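Local coordinates for protein amine Dehydrogenase (Pseudomonas putida, PDB 1JMX) that probably serves as the seven-bladed beta-propeller subunit of a quinohemoprotein amine dehydrogenase, which oxidatively deaminates primary amines, at residues Tyr68-Asp71 with Lys76-Phe79; Asp167-Asp172 with Tyr178-Pro183; Tyr233-Val238 with Gly260-Lys265; Leu309-Thr314 with Ala319-Asp324. All blocks are in the same frame, centred on the assembly; numbering follows the deposited sequence.

Contact 1 (Tyr68-Asp71 with Lys76-Phe79); sequences YGID and KNTF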
loop_
_atom_site.group_PDB
_atom_site.type_symbol
_atom_site.label_atom_id
_atom_site.label_comp_id
_atom_site.label_asym_id
_atom_site.label_seq_id
_atom_site.Cartn_x
_atom_site.Cartn_y
_atom_site.Cartn_z
ATOM N N TYR B 68 -6.721 -25.115 17.794
ATOM C CA TYR B 68 -7.834 -26.027 18.060
ATOM C C TYR B 68 -7.564 -27.433 17.538
ATOM O O TYR B 68 -6.870 -27.626 16.546
ATOM C CB TYR B 68 -9.121 -25.516 17.406
ATOM C CG TYR B 68 -9.435 -24.068 17.692
ATOM C CD1 TYR B 68 -8.781 -23.044 17.007
ATOM C CD2 TYR B 68 -10.372 -23.716 18.658
ATOM C CE1 TYR B 68 -9.045 -21.708 17.278
ATOM C CE2 TYR B 68 -10.645 -22.379 18.937
ATOM C CZ TYR B 68 -9.976 -21.381 18.243
ATOM O OH TYR B 68 -10.225 -20.059 18.519
ATOM N N GLY B 69 -8.103 -28.419 18.235
ATOM C CA GLY B 69 -7.949 -29.792 17.815
ATOM C C GLY B 69 -9.350 -30.233 17.458
ATOM O O GLY B 69 -10.271 -30.078 18.266
ATOM N N ILE B 70 -9.535 -30.705 16.232
ATOM C CA ILE B 70 -10.845 -31.156 15.782
ATOM C C ILE B 70 -10.762 -32.624 15.375
ATOM O O ILE B 70 -9.875 -33.010 14.619
ATOM C CB ILE B 70 -11.352 -30.332 14.549
ATOM C CG1 ILE B 70 -11.427 -28.834 14.873
ATOM C CG2 ILE B 70 -12.728 -30.834 14.097
ATOM C CD1 ILE B 70 -12.637 -28.439 15.683
ATOM N N ASP B 71 -11.659 -33.444 15.910
ATOM C CA ASP B 71 -11.707 -34.855 15.557
ATOM C C ASP B 71 -12.511 -34.948 14.265
ATOM O O ASP B 71 -13.708 -34.697 14.261
ATOM C CB ASP B 71 -12.388 -35.662 16.667
ATOM C CG ASP B 71 -12.795 -37.062 16.221
ATOM O OD1 ASP B 71 -13.757 -37.598 16.792
ATOM O OD2 ASP B 71 -12.176 -37.633 15.300
ATOM N N LYS B 76 -15.721 -32.960 16.282
ATOM C CA LYS B 76 -15.677 -32.444 17.647
ATOM C C LYS B 76 -14.406 -31.689 18.028
ATOM O O LYS B 76 -13.297 -32.141 17.766
ATOM C CB LYS B 76 -15.914 -33.569 18.664
ATOM C CG LYS B 76 -16.211 -33.043 20.065
ATOM C CD LYS B 76 -15.662 -33.945 21.171
ATOM C CE LYS B 76 -16.450 -35.244 21.311
ATOM N NZ LYS B 76 -15.871 -36.127 22.380
ATOM N N ASN B 77 -14.590 -30.541 18.672
ATOM C CA ASN B 77 -13.491 -29.706 19.147
ATOM C C ASN B 77 -12.980 -30.344 20.447
ATOM O O ASN B 77 -13.562 -30.168 21.516
ATOM C CB ASN B 77 -14.002 -28.285 19.399
ATOM C CG ASN B 77 -12.909 -27.334 19.852
ATOM O OD1 ASN B 77 -11.716 -27.632 19.750
ATOM N ND2 ASN B 77 -13.314 -26.177 20.349
ATOM N N THR B 78 -11.904 -31.113 20.325
ATOM C CA THR B 78 -11.311 -31.834 21.448
ATOM C C THR B 78 -10.162 -31.132 22.174
ATOM O O THR B 78 -9.766 -31.539 23.270
ATOM C CB THR B 78 -10.790 -33.211 20.985
ATOM O OG1 THR B 78 -9.799 -33.021 19.967
ATOM C CG2 THR B 78 -11.928 -34.063 20.439
ATOM N N PHE B 79 -9.605 -30.099 21.556
ATOM C CA PHE B 79 -8.496 -29.386 22.160
ATOM C C PHE B 79 -8.555 -27.924 21.808
ATOM O O PHE B 79 -9.000 -27.545 20.730
ATOM C CB PHE B 79 -7.171 -29.973 21.676
ATOM C CG PHE B 79 -5.963 -29.228 22.157
ATOM C CD1 PHE B 79 -5.449 -29.457 23.426
ATOM C CD2 PHE B 79 -5.326 -28.303 21.332
ATOM C CE1 PHE B 79 -4.322 -28.785 23.871
ATOM C CE2 PHE B 79 -4.194 -27.621 21.768
ATOM C CZ PHE B 79 -3.691 -27.866 23.044
#

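Contact 2 (Asp167-Asp172 with Tyr178-Pro183); sequences DIYKMD and YTVALP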
loop_
_atom_site.group_PDB
_atom_site.type_symbol
_atom_site.label_atom_id
_atom_site.label_comp_id
_atom_site.label_asym_id
_atom_site.label_seq_id
_atom_site.Cartn_x
_atom_site.Cartn_y
_atom_site.Cartn_z
ATOM N N ASP B 167 17.624 -18.347 10.817
ATOM C CA ASP B 167 18.329 -19.573 10.456
ATOM C C ASP B 167 17.382 -20.702 10.878
ATOM O O ASP B 167 16.423 -20.472 11.615
ATOM C CB ASP B 167 19.640 -19.721 11.236
ATOM C CG ASP B 167 20.718 -18.742 10.791
ATOM O OD1 ASP B 167 20.857 -18.471 9.575
ATOM O OD2 ASP B 167 21.456 -18.259 11.671
ATOM N N ILE B 168 17.601 -21.902 10.356
ATOM C CA ILE B 168 16.779 -23.036 10.753
ATOM C C ILE B 168 17.479 -23.595 11.993
ATOM O O ILE B 168 18.698 -23.797 11.985
ATOM C CB ILE B 168 16.702 -24.129 9.659
ATOM C CG1 ILE B 168 16.222 -23.522 8.341
ATOM C CG2 ILE B 168 15.761 -25.259 10.091
ATOM C CD1 ILE B 168 14.896 -22.842 8.425
ATOM N N TYR B 169 16.715 -23.778 13.064
ATOM C CA TYR B 169 17.239 -24.289 14.317
ATOM C C TYR B 169 16.726 -25.681 14.632
ATOM O O TYR B 169 15.689 -26.102 14.140
ATOM C CB TYR B 169 16.846 -23.371 15.470
ATOM C CG TYR B 169 17.101 -21.918 15.216
ATOM C CD1 TYR B 169 16.042 -21.037 15.027
ATOM C CD2 TYR B 169 18.399 -21.413 15.182
ATOM C CE1 TYR B 169 16.263 -19.694 14.817
ATOM C CE2 TYR B 169 18.633 -20.066 14.969
ATOM C CZ TYR B 169 17.560 -19.215 14.789
ATOM O OH TYR B 169 17.773 -17.875 14.598
ATOM N N LYS B 170 17.494 -26.393 15.446
ATOM C CA LYS B 170 17.141 -27.726 15.896
ATOM C C LYS B 170 16.988 -27.504 17.390
ATOM O O LYS B 170 17.943 -27.156 18.077
ATOM C CB LYS B 170 18.273 -28.695 15.603
ATOM C CG LYS B 170 17.968 -30.126 15.983
ATOM C CD LYS B 170 19.167 -31.005 15.691
ATOM C CE LYS B 170 18.941 -32.411 16.191
ATOM N NZ LYS B 170 17.723 -32.987 15.564
ATOM N N MET B 171 15.780 -27.695 17.894
ATOM C CA MET B 171 15.522 -27.431 19.300
ATOM C C MET B 171 15.062 -28.604 20.147
ATOM O O MET B 171 14.260 -29.428 19.714
ATOM C CB MET B 171 14.519 -26.278 19.412
ATOM C CG MET B 171 14.134 -25.888 20.818
ATOM S SD MET B 171 13.010 -24.510 20.776
ATOM C CE MET B 171 13.484 -23.670 22.241
ATOM N N ASP B 172 15.613 -28.661 21.358
ATOM C CA ASP B 172 15.282 -29.673 22.347
ATOM C C ASP B 172 14.078 -29.104 23.095
ATOM O O ASP B 172 14.199 -28.084 23.764
ATOM C CB ASP B 172 16.451 -29.842 23.317
ATOM C CG ASP B 172 16.259 -30.999 24.279
ATOM O OD1 ASP B 172 17.266 -31.644 24.632
ATOM O OD2 ASP B 172 15.121 -31.275 24.695
ATOM N N TYR B 178 18.828 -24.804 21.702
ATOM C CA TYR B 178 18.802 -25.020 20.263
ATOM C C TYR B 178 20.127 -24.635 19.621
ATOM O O TYR B 178 20.935 -23.929 20.220
ATOM C CB TYR B 178 17.660 -24.211 19.636
ATOM C CG TYR B 178 17.750 -22.716 19.865
ATOM C CD1 TYR B 178 18.415 -21.894 18.953
ATOM C CD2 TYR B 178 17.175 -22.121 20.991
ATOM C CE1 TYR B 178 18.509 -20.521 19.146
ATOM C CE2 TYR B 178 17.267 -20.740 21.199
ATOM C CZ TYR B 178 17.939 -19.951 20.268
ATOM O OH TYR B 178 18.071 -18.595 20.458
ATOM N N THR B 179 20.357 -25.149 18.418
ATOM C CA THR B 179 21.561 -24.855 17.648
ATOM C C THR B 179 21.090 -24.600 16.222
ATOM O O THR B 179 19.938 -24.878 15.894
ATOM C CB THR B 179 22.544 -26.056 17.621
ATOM O OG1 THR B 179 21.883 -27.206 17.085
ATOM C CG2 THR B 179 23.053 -26.375 19.011
ATOM N N VAL B 180 21.966 -24.061 15.381
ATOM C CA VAL B 180 21.604 -23.812 13.989
ATOM C C VAL B 180 21.723 -25.112 13.204
ATOM O O VAL B 180 22.796 -25.704 13.127
ATOM C CB VAL B 180 22.506 -22.738 13.333
ATOM C CG1 VAL B 180 22.150 -22.577 11.856
ATOM C CG2 VAL B 180 22.352 -21.412 14.057
ATOM N N ALA B 181 20.603 -25.579 12.671
ATOM C CA ALA B 181 20.582 -26.802 11.886
ATOM C C ALA B 181 20.924 -26.513 10.425
ATOM O O ALA B 181 21.538 -27.337 9.734
ATOM C CB ALA B 181 19.213 -27.466 11.986
ATOM N N LEU B 182 20.559 -25.317 9.973
ATOM C CA LEU B 182 20.794 -24.929 8.598
ATOM C C LEU B 182 20.828 -23.408 8.527
ATOM O O LEU B 182 19.811 -22.746 8.722
ATOM C CB LEU B 182 19.668 -25.511 7.727
ATOM C CG LEU B 182 19.712 -25.648 6.196
ATOM C CD1 LEU B 182 18.593 -26.582 5.770
ATOM C CD2 LEU B 182 19.565 -24.306 5.496
ATOM N N PRO B 183 22.017 -22.831 8.296
ATOM C CA PRO B 183 22.168 -21.377 8.205
ATOM C C PRO B 183 21.570 -20.782 6.936
ATOM O O PRO B 183 21.795 -21.283 5.835
ATOM C CB PRO B 183 23.685 -21.189 8.256
ATOM C CG PRO B 183 24.195 -22.415 7.596
ATOM C CD PRO B 183 23.328 -23.498 8.199
#

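Contact 3 (Tyr233-Val238 with Gly260-Lys265); sequences YGYLSV and GLRSPK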
loop_
_atom_site.group_PDB
_atom_site.type_symbol
_atom_site.label_atom_id
_atom_site.label_comp_id
_atom_site.label_asym_id
_atom_site.label_seq_id
_atom_site.Cartn_x
_atom_site.Cartn_y
_atom_site.Cartn_z
ATOM N N TYR B 233 16.191 -19.959 -7.946
ATOM C CA TYR B 233 15.236 -20.538 -7.016
ATOM C C TYR B 233 15.907 -21.774 -6.442
ATOM O O TYR B 233 16.612 -22.500 -7.144
ATOM C CB TYR B 233 13.927 -20.930 -7.695
ATOM C CG TYR B 233 12.749 -20.087 -7.248
ATOM C CD1 TYR B 233 12.169 -19.163 -8.111
ATOM C CD2 TYR B 233 12.242 -20.182 -5.949
ATOM C CE1 TYR B 233 11.127 -18.353 -7.700
ATOM C CE2 TYR B 233 11.193 -19.366 -5.526
ATOM C CZ TYR B 233 10.643 -18.453 -6.409
ATOM O OH TYR B 233 9.633 -17.613 -6.015
ATOM N N GLY B 234 15.728 -21.973 -5.148
ATOM C CA GLY B 234 16.316 -23.115 -4.495
ATOM C C GLY B 234 15.283 -23.894 -3.714
ATOM O O GLY B 234 14.133 -23.470 -3.543
ATOM N N TYR B 235 15.717 -25.047 -3.233
ATOM C CA TYR B 235 14.888 -25.939 -2.458
ATOM C C TYR B 235 15.714 -26.349 -1.251
ATOM O O TYR B 235 16.881 -26.731 -1.370
ATOM C CB TYR B 235 14.550 -27.171 -3.285
ATOM C CG TYR B 235 13.614 -28.143 -2.621
ATOM C CD1 TYR B 235 12.246 -27.900 -2.592
ATOM C CD2 TYR B 235 14.078 -29.351 -2.110
ATOM C CE1 TYR B 235 11.357 -28.839 -2.086
ATOM C CE2 TYR B 235 13.194 -30.300 -1.597
ATOM C CZ TYR B 235 11.837 -30.039 -1.596
ATOM O OH TYR B 235 10.940 -30.991 -1.163
ATOM N N LEU B 236 15.104 -26.222 -0.086
ATOM C CA LEU B 236 15.731 -26.577 1.170
ATOM C C LEU B 236 14.875 -27.699 1.734
ATOM O O LEU B 236 13.687 -27.779 1.440
ATOM C CB LEU B 236 15.735 -25.339 2.074
ATOM C CG LEU B 236 15.657 -25.321 3.601
ATOM C CD1 LEU B 236 15.961 -23.892 4.059
ATOM C CD2 LEU B 236 14.283 -25.755 4.108
ATOM N N SER B 237 15.477 -28.600 2.496
ATOM C CA SER B 237 14.711 -29.685 3.080
ATOM C C SER B 237 15.368 -30.280 4.320
ATOM O O SER B 237 16.593 -30.312 4.442
ATOM C CB SER B 237 14.431 -30.784 2.049
ATOM O OG SER B 237 15.609 -31.490 1.707
ATOM N N VAL B 238 14.527 -30.684 5.266
ATOM C CA VAL B 238 14.982 -31.310 6.494
ATOM C C VAL B 238 14.260 -32.644 6.562
ATOM O O VAL B 238 13.036 -32.687 6.616
ATOM C CB VAL B 238 14.623 -30.478 7.749
ATOM C CG1 VAL B 238 15.222 -31.130 8.992
ATOM C CG2 VAL B 238 15.121 -29.044 7.607
ATOM N N GLY B 260 6.308 -25.235 -3.443
ATOM C CA GLY B 260 6.901 -26.185 -4.355
ATOM C C GLY B 260 7.123 -27.494 -3.643
ATOM O O GLY B 260 7.523 -27.502 -2.487
ATOM N N LEU B 261 6.807 -28.597 -4.313
ATOM C CA LEU B 261 6.992 -29.934 -3.752
ATOM C C LEU B 261 7.624 -30.889 -4.740
ATOM O O LEU B 261 7.427 -30.794 -5.955
ATOM C CB LEU B 261 5.664 -30.561 -3.306
ATOM C CG LEU B 261 5.022 -30.211 -1.966
ATOM C CD1 LEU B 261 3.766 -31.043 -1.801
ATOM C CD2 LEU B 261 5.995 -30.453 -0.811
ATOM N N ARG B 262 8.382 -31.824 -4.190
ATOM C CA ARG B 262 8.994 -32.853 -4.993
ATOM C C ARG B 262 8.003 -33.989 -5.074
ATOM O O ARG B 262 7.299 -34.294 -4.102
ATOM C CB ARG B 262 10.297 -33.329 -4.384
ATOM C CG ARG B 262 11.413 -32.396 -4.676
ATOM C CD ARG B 262 12.684 -33.144 -4.688
ATOM N NE ARG B 262 13.216 -33.327 -3.354
ATOM C CZ ARG B 262 14.316 -34.027 -3.094
ATOM N NH1 ARG B 262 14.976 -34.630 -4.081
ATOM N NH2 ARG B 262 14.820 -34.027 -1.861
ATOM N N SER B 263 7.907 -34.562 -6.268
ATOM C CA SER B 263 6.999 -35.661 -6.522
ATOM C C SER B 263 7.483 -36.882 -5.777
ATOM O O SER B 263 8.683 -37.170 -5.765
ATOM C CB SER B 263 6.957 -35.964 -8.018
ATOM O OG SER B 263 6.132 -37.077 -8.291
ATOM N N PRO B 264 6.576 -37.549 -5.046
ATOM C CA PRO B 264 6.938 -38.758 -4.297
ATOM C C PRO B 264 7.169 -39.928 -5.286
ATOM O O PRO B 264 7.797 -40.942 -4.955
ATOM C CB PRO B 264 5.712 -38.980 -3.408
ATOM C CG PRO B 264 4.594 -38.390 -4.200
ATOM C CD PRO B 264 5.201 -37.123 -4.729
ATOM N N LYS B 265 6.670 -39.730 -6.510
ATOM C CA LYS B 265 6.753 -40.670 -7.631
ATOM C C LYS B 265 8.149 -40.547 -8.261
ATOM O O LYS B 265 8.827 -41.547 -8.507
ATOM C CB LYS B 265 5.658 -40.284 -8.628
ATOM C CG LYS B 265 5.424 -41.208 -9.804
ATOM C CD LYS B 265 4.155 -40.759 -10.505
ATOM C CE LYS B 265 3.758 -41.653 -11.660
ATOM N NZ LYS B 265 2.432 -41.187 -12.212
#

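Contact 4 (Leu309-Thr314 with Ala319-Asp324); sequences LYLGGT and AVFNPD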
loop_
_atom_site.group_PDB
_atom_site.type_symbol
_atom_site.label_atom_id
_atom_site.label_comp_id
_atom_site.label_asym_id
_atom_site.label_seq_id
_atom_site.Cartn_x
_atom_site.Cartn_y
_atom_site.Cartn_z
ATOM N N LEU B 309 -2.005 -34.006 -8.454
ATOM C CA LEU B 309 -1.398 -32.790 -7.948
ATOM C C LEU B 309 -2.563 -31.846 -7.725
ATOM O O LEU B 309 -3.272 -31.486 -8.665
ATOM C CB LEU B 309 -0.455 -32.188 -8.995
ATOM C CG LEU B 309 0.766 -31.361 -8.573
ATOM C CD1 LEU B 309 1.318 -30.640 -9.791
ATOM C CD2 LEU B 309 0.420 -30.367 -7.499
ATOM N N TYR B 310 -2.807 -31.512 -6.469
ATOM C CA TYR B 310 -3.879 -30.600 -6.127
ATOM C C TYR B 310 -3.316 -29.200 -5.959
ATOM O O TYR B 310 -2.187 -29.026 -5.507
ATOM C CB TYR B 310 -4.559 -31.032 -4.822
ATOM C CG TYR B 310 -5.270 -32.366 -4.893
ATOM C CD1 TYR B 310 -4.591 -33.553 -4.608
ATOM C CD2 TYR B 310 -6.615 -32.444 -5.245
ATOM C CE1 TYR B 310 -5.232 -34.780 -4.670
ATOM C CE2 TYR B 310 -7.267 -33.665 -5.311
ATOM C CZ TYR B 310 -6.567 -34.833 -5.021
ATOM O OH TYR B 310 -7.199 -36.053 -5.078
ATOM N N LEU B 311 -4.100 -28.208 -6.362
ATOM C CA LEU B 311 -3.711 -26.813 -6.222
ATOM C C LEU B 311 -4.773 -26.152 -5.346
ATOM O O LEU B 311 -5.950 -26.146 -5.692
ATOM C CB LEU B 311 -3.628 -26.122 -7.585
ATOM C CG LEU B 311 -2.641 -26.682 -8.617
ATOM C CD1 LEU B 311 -2.554 -25.703 -9.780
ATOM C CD2 LEU B 311 -1.261 -26.886 -8.012
ATOM N N GLY B 312 -4.352 -25.636 -4.197
ATOM C CA GLY B 312 -5.279 -25.004 -3.279
ATOM C C GLY B 312 -4.912 -23.588 -2.905
ATOM O O GLY B 312 -4.011 -23.001 -3.490
ATOM N N GLY B 313 -5.578 -23.063 -1.881
ATOM C CA GLY B 313 -5.355 -21.696 -1.450
ATOM C C GLY B 313 -6.122 -20.776 -2.381
ATOM O O GLY B 313 -6.772 -21.252 -3.313
ATOM N N THR B 314 -6.112 -19.475 -2.108
ATOM C CA THR B 314 -6.788 -18.508 -2.977
ATOM C C THR B 314 -8.335 -18.498 -2.873
ATOM O O THR B 314 -8.871 -18.096 -1.840
ATOM C CB THR B 314 -6.235 -18.665 -4.440
ATOM O OG1 THR B 314 -4.932 -18.069 -4.511
ATOM C CG2 THR B 314 -7.122 -18.039 -5.478
ATOM N N ALA B 319 -7.801 -27.345 -7.852
ATOM C CA ALA B 319 -7.584 -27.756 -9.226
ATOM C C ALA B 319 -6.891 -29.108 -9.098
ATOM O O ALA B 319 -6.036 -29.283 -8.231
ATOM C CB ALA B 319 -6.688 -26.761 -9.960
ATOM N N VAL B 320 -7.323 -30.092 -9.878
ATOM C CA VAL B 320 -6.699 -31.410 -9.833
ATOM C C VAL B 320 -5.950 -31.572 -11.143
ATOM O O VAL B 320 -6.533 -31.443 -12.213
ATOM C CB VAL B 320 -7.720 -32.560 -9.678
ATOM C CG1 VAL B 320 -6.985 -33.884 -9.524
ATOM C CG2 VAL B 320 -8.611 -32.321 -8.474
ATOM N N PHE B 321 -4.652 -31.826 -11.040
ATOM C CA PHE B 321 -3.788 -31.990 -12.192
ATOM C C PHE B 321 -3.179 -33.372 -12.309
ATOM O O PHE B 321 -3.021 -34.092 -11.321
ATOM C CB PHE B 321 -2.628 -30.995 -12.129
ATOM C CG PHE B 321 -2.935 -29.660 -12.720
ATOM C CD1 PHE B 321 -3.800 -28.781 -12.082
ATOM C CD2 PHE B 321 -2.342 -29.271 -13.922
ATOM C CE1 PHE B 321 -4.072 -27.530 -12.631
ATOM C CE2 PHE B 321 -2.610 -28.018 -14.481
ATOM C CZ PHE B 321 -3.473 -27.150 -13.836
ATOM N N ASN B 322 -2.869 -33.741 -13.546
ATOM C CA ASN B 322 -2.187 -34.990 -13.831
ATOM C C ASN B 322 -0.774 -34.448 -13.840
ATOM O O ASN B 322 -0.465 -33.562 -14.634
ATOM C CB ASN B 322 -2.548 -35.505 -15.222
ATOM C CG ASN B 322 -1.794 -36.768 -15.585
ATOM O OD1 ASN B 322 -0.569 -36.777 -15.656
ATOM N ND2 ASN B 322 -2.529 -37.844 -15.811
ATOM N N PRO B 323 0.088 -34.921 -12.929
ATOM C CA PRO B 323 1.463 -34.417 -12.897
ATOM C C PRO B 323 2.337 -34.761 -14.112
ATOM O O PRO B 323 3.285 -34.037 -14.417
ATOM C CB PRO B 323 2.007 -35.003 -11.594
ATOM C CG PRO B 323 1.282 -36.286 -11.485
ATOM C CD PRO B 323 -0.128 -35.926 -11.877
ATOM N N ASP B 324 2.009 -35.847 -14.808
ATOM C CA ASP B 324 2.780 -36.264 -15.982
ATOM C C ASP B 324 2.496 -35.368 -17.179
ATOM O O ASP B 324 3.413 -34.800 -17.769
ATOM C CB ASP B 324 2.472 -37.718 -16.355
ATOM C CG ASP B 324 2.737 -38.680 -15.214
ATOM O OD1 ASP B 324 3.837 -38.616 -14.619
ATOM O OD2 ASP B 324 1.834 -39.490 -14.907
#

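Contact 1 (Tyr68-Asp71 with Lys76-Phe79)
The rings of Y68 and F79 both turn their edges to this contact. The amide of N77 comes to the rim of the Y68 ring, its plane 52° from that of the ring, while H80 stacks against the same ring and D41 bonds its hydroxyl. F79 brings its ring edge to the backbone of G69, with CD2 4.2 Å from G69 N. With no side chain on G69, F79 CB can settle 3.9 Å from G69 CA. On the N77 side of the sheet, I70 sends CD1 to within 3.8 Å of N77 CA. Its CG1 lies beside the backbone N, chi1 -58°, which turns this longer branch toward the neighbouring strand. These are the third and fourth strands of a four-stranded propeller blade, 76-82 being the edge strand, and the hairpin carries a classic beta bulge, where T78 and F79 together stand opposite the single residue G69. The G69 carbonyl is therefore shared: T78 N donates to G69 O at 2.8 Å, whereas F79 N reaches G69 O only weakly at 3.4 Å. In return G69 N donates to F79 O at 2.8 Å. Past the bulge, D71 N bonds K76 O at 2.8 Å, nearly straight at 169°. The D71 carboxylate turns to other partners, bonding T74 OG1 and D73 N in the connecting turn and making a salt bridge with R55.

Contact 2 (Asp167-Asp172 with Tyr178-Pro183)
Y169 and Y178 supply the aromatic part of this hairpin. Y178 points its edge at the face of Y169 in a T-shaped pair, centroids 5.2 Å apart and planes at 64°. The CG of Y178 sits between backbone N and carbonyl carbon, chi1 59°, and this sets the ring alongside Y169, edge toward its face. D167 O lies over the opposite face of the Y169 ring, toward the rim, and T179 O lies in plane at its edge. A leucine in place of Y169 would probably leave the Y178 edge without an aromatic face to meet and thin the packing against V180. Among apolar contacts, I168 and L182 run side by side, I168 CB lying 3.8 Å from L182 CB. M171 CB meets Y178 CB, and V180 CG1 lies 3.9 Å from D167 CB. Backbone hydrogen bonds tie the strands together. K170 and T179 exchange a pair, K170 N to T179 O at 2.9 Å being the shorter. At I168 a classic beta bulge intervenes: A181 N at 2.7 Å and L182 N at 3.1 Å both reach I168 O, from the same face of its plane. Of the polar side chains, D167 bonds L184 N and N186, and K170 NZ bonds Y162 OH. Strand 161-164 flanks 168-171 on its other edge, where V163 meets Y169, while L182 packs on T245 and T247 of strand 245-250 in the next blade.

Contact 3 (Tyr233-Val238 with Gly260-Lys265)
Y235 and R262 meet between two strands that share no backbone hydrogen bond. The arginine crosses the end of the tyrosine obliquely, R262 NE lying 3.5 Å from Y235 CE2 and R262 CG 3.8 Å from Y235 OH. Ring and guanidinium planes stand 78° apart, so this is no stack; the tyrosine oxygen sits in plane at the guanidinium edge. G260 O lies at the edge of the Y235 ring, 4.1 Å from Y235 CE1. The Y235 ring extends from its strand because CG is anti to the backbone N, chi1 -176°. Further out, E209 takes the tyrosine hydroxyl in a hydrogen bond, P267 O receives R262 NH1, and I270 of strand 269-274 packs against both side chains. R207 NH1 lies close to R262 NH2, bringing two like charges near each other. Exchanging Y235 for an alanine would probably open a gap beside the aliphatic part of R262 and leave E209 without its hydroxyl partner. Strand 230-239 is the middle strand of its sheet and 257-262 the first of the following one: the contact is side-chain packing between successive blades of a beta-propeller.

Contact 4 (Leu309-Thr314 with Ala319-Asp324)
Two middle strands of one propeller blade form this hairpin, L309 to L311 running antiparallel to A319 to F321. Unlike a bulged pair, it keeps an unbroken register: L309 pairs with F321 and L311 with A319, each through two backbone bonds, with Y310 and V320 as the non-hydrogen-bonded pair between. F321 N donates to L309 O at 2.8 Å, L311 N to A319 O at 2.9 Å, and A319 N approaches a lone pair of L311 O. Y310 and V320 share one face of the sheet, lying side by side and pointing the same way, with V320 CG2 3.7 Å from Y310 CE2. The tyrosine hydroxyl goes on to a hydrogen bond with D31. On the other face L309, L311, A319 and F321 form an apolar patch. L311 CD1 comes at the F321 ring obliquely, 3.7 Å from CE1, reaching it with CG beside its backbone N, chi1 -60°. A319 CB lies in plane at the edge of that ring and also meets L311 CB at 3.9 Å, so the alanine methyl lies beside the leucine-phenylalanine pair, touching both. L277 of strand 276-281 closes over L309, L311 and F321, while V300 of strand 299-302 supports both leucines. One sheet face is thus pressed against the preceding blade, the apolar inter-blade packing by which a beta-propeller holds together.

Contacts 1, 2 and 4 are each hairpins within a single blade, whereas contact 3 joins two blades by side chains alone. Contact 4 is wholly buried, regular and mostly apolar; contacts 1 and 2 take in the edge strand of their blades, are bulged, and carry more polar or exposed residues. Contact 3 is buried too, yet puts an arginine and a tyrosine together. It also bridges its neighbours: L236 CG touches L182 CD1 of contact 2 at 3.9 Å, and K265 makes a long, weak ion pair with D324 of contact 4. Contact 1 stands apart, its nearest atoms about 17 Å from those of contact 2.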